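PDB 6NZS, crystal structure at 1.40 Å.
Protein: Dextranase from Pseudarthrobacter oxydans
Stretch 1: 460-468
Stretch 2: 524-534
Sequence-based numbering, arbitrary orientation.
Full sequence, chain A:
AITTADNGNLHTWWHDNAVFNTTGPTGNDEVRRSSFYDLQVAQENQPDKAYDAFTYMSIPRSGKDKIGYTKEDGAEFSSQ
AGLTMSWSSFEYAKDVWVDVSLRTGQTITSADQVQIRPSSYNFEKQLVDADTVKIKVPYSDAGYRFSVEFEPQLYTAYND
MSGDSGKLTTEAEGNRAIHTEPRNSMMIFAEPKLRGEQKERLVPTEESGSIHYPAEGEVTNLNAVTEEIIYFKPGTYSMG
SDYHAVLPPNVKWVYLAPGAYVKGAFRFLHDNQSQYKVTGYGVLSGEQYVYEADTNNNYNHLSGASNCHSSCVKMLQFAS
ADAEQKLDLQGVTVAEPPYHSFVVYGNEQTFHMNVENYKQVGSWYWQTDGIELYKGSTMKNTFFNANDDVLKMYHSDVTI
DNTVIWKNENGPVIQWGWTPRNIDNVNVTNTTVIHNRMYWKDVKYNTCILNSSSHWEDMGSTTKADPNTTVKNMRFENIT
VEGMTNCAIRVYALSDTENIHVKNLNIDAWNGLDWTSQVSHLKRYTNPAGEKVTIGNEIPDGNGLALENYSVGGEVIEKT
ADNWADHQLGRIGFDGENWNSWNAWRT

Stretch 1, residues 460-468: GSTTKADPN
Stretch 2 (524-534) RYTNPAGEKVT

The most unusual feature of this contact is that one residue, Thr526, carries all of the direct hydrogen bonding between two irregular segments. Its N donates to Thr462 O (2.9 Å, nearly linear at 175°), and its O accepts from Ala465 N (2.9 Å, 148°). Loops can thus dock through a single peptide unit on each side of one residue, without a sheet between them. Around the accepting oxygen the first stretch curls closely: Thr463 CA lies 3.1 Å from Thr526 O in a CA-H...O contact.

The register runs in the same sense along both chains, with CA–CA distances of 5.2 Å for Thr462 and Tyr525, 4.7 Å for Thr463 and Asn527, and 4.6 Å for Pro467 and Val533. Thr462, Thr463 and Lys464 have phi/psi of -108/9, -113/23 and -104/10; Ala465 then extends (-86/167), and the chain turns a corner at Pro467 (-64/-11) and Asn468. In the second stretch, Tyr525, Thr526 and Asn527 are extended (-88/172, -120/170, -84/175) before a type I turn from Asn527 to Gly530, closed by Gly530 N to Asn527 O at 2.9 Å. Gly530 adopts 101/4, where a CB would be jammed against the preceding carbonyl. The second stretch folds back on itself through Asn527 N to Glu531 O and Val533 N to Tyr525 O, both 3.0 Å; Asn527 (chi1 p) adds a bond from Glu531 N to its OD1, 2.8 Å.

Apolar packing fills the space beside this backbone. Ala465 points toward the second stretch, its CB 3.7 Å from both Tyr525 CB and Val533 CG1 (Val533 chi1 m). Pro467, C-gamma exo, also points toward its partner and buries the most area in the first stretch; its CG is 3.4 Å from Glu531 O and 4.3 Å from Val533 CG1. The Tyr525 ring (chi1 -78°, chi2 11°) receives Thr462 CA over one face, 4.0 Å from the centroid, a CH-pi contact that suits a polarized CA-H group.

Three waters add indirect links between the stretches. One water donates to Ser461 O (2.8 Å) and accepts from Tyr525 OH (2.8 Å). Another joins Thr462 OG1 (2.7 Å) to Thr526 OG1 (2.9 Å), both threonines having chi1 p, while Thr526 OG1 itself donates to Asn527 O at 2.8 Å. A third donates to Asp466 OD1 (3.1 Å; chi1 t) and accepts from Asn527 ND2 (3.2 Å). Within the first stretch, Thr463 N bonds Ser461 OG (3.0 Å; Ser461 chi1 t), and Asn468 N bonds Asp466 OD1 (2.9 Å).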

ATOM      1  N   GLY A 460      13.429  15.683  16.258  1.00 18.52           N
ATOM      2  CA  GLY A 460      13.923  15.601  17.617  1.00 18.72           C
ATOM      3  C   GLY A 460      13.418  16.671  18.556  1.00 22.73           C
ATOM      4  O   GLY A 460      13.678  16.607  19.759  1.00 21.38           O
ATOM      5  N   SER A 461      12.691  17.654  18.043  1.00 19.45           N
ATOM      6  CA  SER A 461      12.173  18.716  18.887  1.00 22.88           C
ATOM      7  C   SER A 461      10.902  18.262  19.592  1.00 21.42           C
ATOM      8  O   SER A 461      10.114  17.474  19.057  1.00 19.20           O
ATOM      9  CB  SER A 461      11.875  19.953  18.041  1.00 22.45           C
ATOM     10  OG  SER A 461      11.170  20.925  18.796  1.00 22.77           O
ATOM     11  N   THR A 462      10.708  18.756  20.813  1.00 19.60           N
ATOM     12  CA  THR A 462       9.465  18.526  21.537  1.00 18.39           C
ATOM     13  C   THR A 462       8.600  19.774  21.618  1.00 19.41           C
ATOM     14  O   THR A 462       7.592  19.766  22.333  1.00 18.89           O
ATOM     15  CB  THR A 462       9.727  17.963  22.932  1.00 20.17           C
ATOM     16  OG1 THR A 462      10.410  18.944  23.728  1.00 21.30           O
ATOM     17  CG2 THR A 462      10.572  16.697  22.845  1.00 19.40           C
ATOM     18  N   THR A 463       8.963  20.835  20.890  1.00 19.74           N
ATOM     19  CA  THR A 463       8.286  22.126  20.958  1.00 19.97           C
ATOM     20  C   THR A 463       7.559  22.476  19.665  1.00 21.98           C
ATOM     21  O   THR A 463       7.299  23.656  19.403  1.00 21.93           O
ATOM     22  CB  THR A 463       9.273  23.234  21.337  1.00 21.40           C
ATOM     23  OG1 THR A 463      10.331  23.292  20.366  1.00 22.73           O
ATOM     24  CG2 THR A 463       9.854  22.965  22.713  1.00 21.76           C
ATOM     25  N   LYS A 464       7.208  21.473  18.862  1.00 18.03           N
ATOM     26  CA  LYS A 464       6.595  21.682  17.558  1.00 20.24           C
ATOM     27  C   LYS A 464       5.096  21.402  17.548  1.00 17.19           C
ATOM     28  O   LYS A 464       4.498  21.349  16.470  1.00 19.47           O
ATOM     29  CB  LYS A 464       7.292  20.816  16.506  1.00 22.24           C
ATOM     30  CG  LYS A 464       8.802  21.014  16.421  1.00 24.59           C
ATOM     31  CD  LYS A 464       9.145  22.359  15.803  1.00 25.85           C
ATOM     32  CE  LYS A 464       9.136  22.302  14.286  1.00 28.67           C
ATOM     33  NZ  LYS A 464       9.444  23.642  13.686  1.00 31.55           N
ATOM     34  N   ALA A 465       4.482  21.221  18.713  1.00 16.03           N
ATOM     35  CA  ALA A 465       3.058  20.931  18.815  1.00 15.33           C
ATOM     36  C   ALA A 465       2.239  22.223  18.818  1.00 20.34           C
ATOM     37  O   ALA A 465       2.768  23.329  18.968  1.00 18.90           O
ATOM     38  CB  ALA A 465       2.768  20.126  20.081  1.00 16.48           C
ATOM     39  N   ASP A 466       0.928  22.068  18.640  1.00 15.48           N
ATOM     40  CA  ASP A 466      -0.022  23.183  18.683  1.00 17.39           C
ATOM     41  C   ASP A 466      -1.226  22.781  19.524  1.00 17.97           C
ATOM     42  O   ASP A 466      -2.107  22.044  19.044  1.00 17.44           O
ATOM     43  CB  ASP A 466      -0.455  23.595  17.282  1.00 16.50           C
ATOM     44  CG  ASP A 466      -1.262  24.891  17.267  1.00 20.23           C
ATOM     45  OD1 ASP A 466      -1.648  25.372  18.352  1.00 21.13           O
ATOM     46  OD2 ASP A 466      -1.514  25.411  16.158  1.00 22.39           O
ATOM     47  N   PRO A 467      -1.313  23.253  20.771  1.00 19.58           N
ATOM     48  CA  PRO A 467      -2.472  22.919  21.615  1.00 18.93           C
ATOM     49  C   PRO A 467      -3.795  23.455  21.092  1.00 19.58           C
ATOM     50  O   PRO A 467      -4.847  23.059  21.611  1.00 20.85           O
ATOM     51  CB  PRO A 467      -2.123  23.552  22.970  1.00 23.31           C
ATOM     52  CG  PRO A 467      -0.643  23.780  22.924  1.00 26.74           C
ATOM     53  CD  PRO A 467      -0.317  24.062  21.490  1.00 21.49           C
ATOM     54  N   ASN A 468      -3.780  24.330  20.092  1.00 20.38           N
ATOM     55  CA  ASN A 468      -5.003  24.852  19.503  1.00 21.08           C
ATOM     56  C   ASN A 468      -5.487  24.027  18.321  1.00 21.90           C
ATOM     57  O   ASN A 468      -6.353  24.488  17.575  1.00 19.79           O
ATOM     58  CB  ASN A 468      -4.827  26.323  19.115  1.00 23.27           C
ATOM     59  CG  ASN A 468      -4.506  27.198  20.307  1.00 27.62           C
ATOM     60  OD1 ASN A 468      -5.035  26.994  21.400  1.00 30.53           O
ATOM     61  ND2 ASN A 468      -3.634  28.178  20.106  1.00 36.45           N
ATOM     62  N   ARG A 524       3.143  13.811  25.164  1.00 14.77           N
ATOM     63  CA  ARG A 524       2.525  15.102  24.882  1.00 15.76           C
ATOM     64  C   ARG A 524       3.623  16.122  24.610  1.00 14.99           C
ATOM     65  O   ARG A 524       4.436  16.417  25.493  1.00 17.07           O
ATOM     66  CB  ARG A 524       1.666  15.553  26.066  1.00 17.48           C
ATOM     67  CG  ARG A 524       0.557  14.579  26.418  1.00 18.90           C
ATOM     68  CD  ARG A 524      -0.419  15.141  27.438  1.00 25.54           C
ATOM     69  NE  ARG A 524       0.170  15.314  28.763  1.00 28.86           N
ATOM     70  CZ  ARG A 524       0.097  16.433  29.479  1.00 30.65           C
ATOM     71  NH1 ARG A 524      -0.527  17.499  29.001  1.00 27.96           N
ATOM     72  NH2 ARG A 524       0.658  16.490  30.678  1.00 33.55           N
ATOM     73  N   TYR A 525       3.650  16.655  23.392  1.00 15.17           N
ATOM     74  CA  TYR A 525       4.605  17.695  23.043  1.00 16.17           C
ATOM     75  C   TYR A 525       4.020  19.070  23.381  1.00 17.68           C
ATOM     76  O   TYR A 525       2.850  19.197  23.757  1.00 16.58           O
ATOM     77  CB  TYR A 525       5.019  17.569  21.572  1.00 16.59           C
ATOM     78  CG  TYR A 525       6.041  16.467  21.307  1.00 15.74           C
ATOM     79  CD1 TYR A 525       6.346  15.525  22.285  1.00 16.74           C
ATOM     80  CD2 TYR A 525       6.708  16.387  20.093  1.00 15.69           C
ATOM     81  CE1 TYR A 525       7.281  14.523  22.050  1.00 16.23           C
ATOM     82  CE2 TYR A 525       7.651  15.390  19.852  1.00 16.92           C
ATOM     83  CZ  TYR A 525       7.929  14.472  20.836  1.00 14.72           C
ATOM     84  OH  TYR A 525       8.861  13.479  20.609  1.00 17.12           O
ATOM     85  N   THR A 526       4.855  20.105  23.271  1.00 17.13           N
ATOM     86  CA  THR A 526       4.459  21.475  23.596  1.00 18.73           C
ATOM     87  C   THR A 526       4.605  22.377  22.380  1.00 16.99           C
ATOM     88  O   THR A 526       5.192  22.008  21.365  1.00 17.42           O
ATOM     89  CB  THR A 526       5.312  22.066  24.733  1.00 18.47           C
ATOM     90  OG1 THR A 526       6.600  22.437  24.222  1.00 21.67           O
ATOM     91  CG2 THR A 526       5.490  21.073  25.864  1.00 20.64           C
ATOM     92  N   ASN A 527       4.079  23.596  22.505  1.00 19.92           N
ATOM     93  CA  ASN A 527       4.415  24.659  21.568  1.00 22.39           C
ATOM     94  C   ASN A 527       5.716  25.315  22.027  1.00 24.48           C
ATOM     95  O   ASN A 527       6.253  24.965  23.082  1.00 22.24           O
ATOM     96  CB  ASN A 527       3.238  25.632  21.433  1.00 21.76           C
ATOM     97  CG  ASN A 527       2.878  26.334  22.734  1.00 25.12           C
ATOM     98  OD1 ASN A 527       3.642  26.341  23.698  1.00 23.91           O
ATOM     99  ND2 ASN A 527       1.692  26.937  22.756  1.00 27.51           N
ATOM    100  N   PRO A 528       6.274  26.252  21.248  1.00 24.40           N
ATOM    101  CA  PRO A 528       7.519  26.899  21.696  1.00 28.05           C
ATOM    102  C   PRO A 528       7.394  27.614  23.030  1.00 28.93           C
ATOM    103  O   PRO A 528       8.388  27.714  23.762  1.00 32.27           O
ATOM    104  CB  PRO A 528       7.853  27.858  20.547  1.00 30.33           C
ATOM    105  CG  PRO A 528       7.248  27.212  19.358  1.00 28.84           C
ATOM    106  CD  PRO A 528       5.958  26.616  19.853  1.00 26.10           C
ATOM    107  N   ALA A 529       6.202  28.101  23.378  1.00 28.07           N
ATOM    108  CA  ALA A 529       6.006  28.739  24.672  1.00 31.92           C
ATOM    109  C   ALA A 529       5.999  27.745  25.823  1.00 29.89           C
ATOM    110  O   ALA A 529       6.106  28.166  26.979  1.00 33.17           O
ATOM    111  CB  ALA A 529       4.711  29.554  24.670  1.00 30.28           C
ATOM    112  N   GLY A 530       5.878  26.447  25.543  1.00 24.37           N
ATOM    113  CA  GLY A 530       5.907  25.434  26.574  1.00 24.51           C
ATOM    114  C   GLY A 530       4.559  24.884  26.980  1.00 22.46           C
ATOM    115  O   GLY A 530       4.501  24.071  27.909  1.00 25.78           O
ATOM    116  N   GLU A 531       3.481  25.298  26.326  1.00 24.58           N
ATOM    117  CA  GLU A 531       2.157  24.783  26.650  1.00 22.64           C
ATOM    118  C   GLU A 531       1.995  23.400  26.032  1.00 21.64           C
ATOM    119  O   GLU A 531       2.168  23.236  24.819  1.00 23.53           O
ATOM    120  CB  GLU A 531       1.083  25.726  26.118  1.00 27.65           C
ATOM    121  CG  GLU A 531      -0.337  25.271  26.431  1.00 29.32           C
ATOM    122  CD  GLU A 531      -1.391  26.156  25.800  1.00 32.92           C
ATOM    123  OE1 GLU A 531      -1.031  27.215  25.242  1.00 36.37           O
ATOM    124  OE2 GLU A 531      -2.585  25.785  25.859  1.00 34.60           O
ATOM    125  N   LYS A 532       1.657  22.416  26.862  1.00 23.01           N
ATOM    126  CA  LYS A 532       1.534  21.036  26.412  1.00 21.95           C
ATOM    127  C   LYS A 532       0.172  20.794  25.780  1.00 21.37           C
ATOM    128  O   LYS A 532      -0.849  21.297  26.253  1.00 21.68           O
ATOM    129  CB  LYS A 532       1.673  20.083  27.602  1.00 24.29           C
ATOM    130  CG  LYS A 532       3.092  19.673  27.933  1.00 30.24           C
ATOM    131  CD  LYS A 532       3.133  18.337  28.648  1.00 28.02           C
ATOM    132  CE  LYS A 532       4.285  18.295  29.627  1.00 34.11           C
ATOM    133  NZ  LYS A 532       4.547  16.918  30.110  1.00 32.85           N
ATOM    134  N   VAL A 533       0.157  19.999  24.707  1.00 17.68           N
ATOM    135  CA  VAL A 533      -1.112  19.446  24.255  1.00 17.22           C
ATOM    136  C   VAL A 533      -1.654  18.509  25.331  1.00 18.10           C
ATOM    137  O   VAL A 533      -0.926  18.025  26.206  1.00 17.66           O
ATOM    138  CB  VAL A 533      -1.007  18.712  22.907  1.00 16.70           C
ATOM    139  CG1 VAL A 533      -0.415  19.623  21.852  1.00 16.13           C
ATOM    140  CG2 VAL A 533      -0.181  17.428  23.052  1.00 15.97           C
ATOM    141  N   THR A 534      -2.953  18.252  25.261  1.00 16.44           N
ATOM    142  CA  THR A 534      -3.621  17.366  26.197  1.00 17.66           C
ATOM    143  C   THR A 534      -4.053  16.092  25.485  1.00 20.17           C
ATOM    144  O   THR A 534      -4.404  16.106  24.300  1.00 20.75           O
ATOM    145  CB  THR A 534      -4.843  18.050  26.814  1.00 23.57           C
ATOM    146  OG1 THR A 534      -5.811  18.305  25.793  1.00 27.01           O
ATOM    147  CG2 THR A 534      -4.440  19.371  27.453  1.00 22.23           C
TER
HETATM  148  O   HOH W   1      10.833  14.807  19.218  1.00 16.45           O
HETATM  149  O   HOH W   2       8.828  20.727  25.073  1.00 25.09           O
HETATM  150  O   HOH W   3       0.425  27.226  19.811  1.00 30.40           O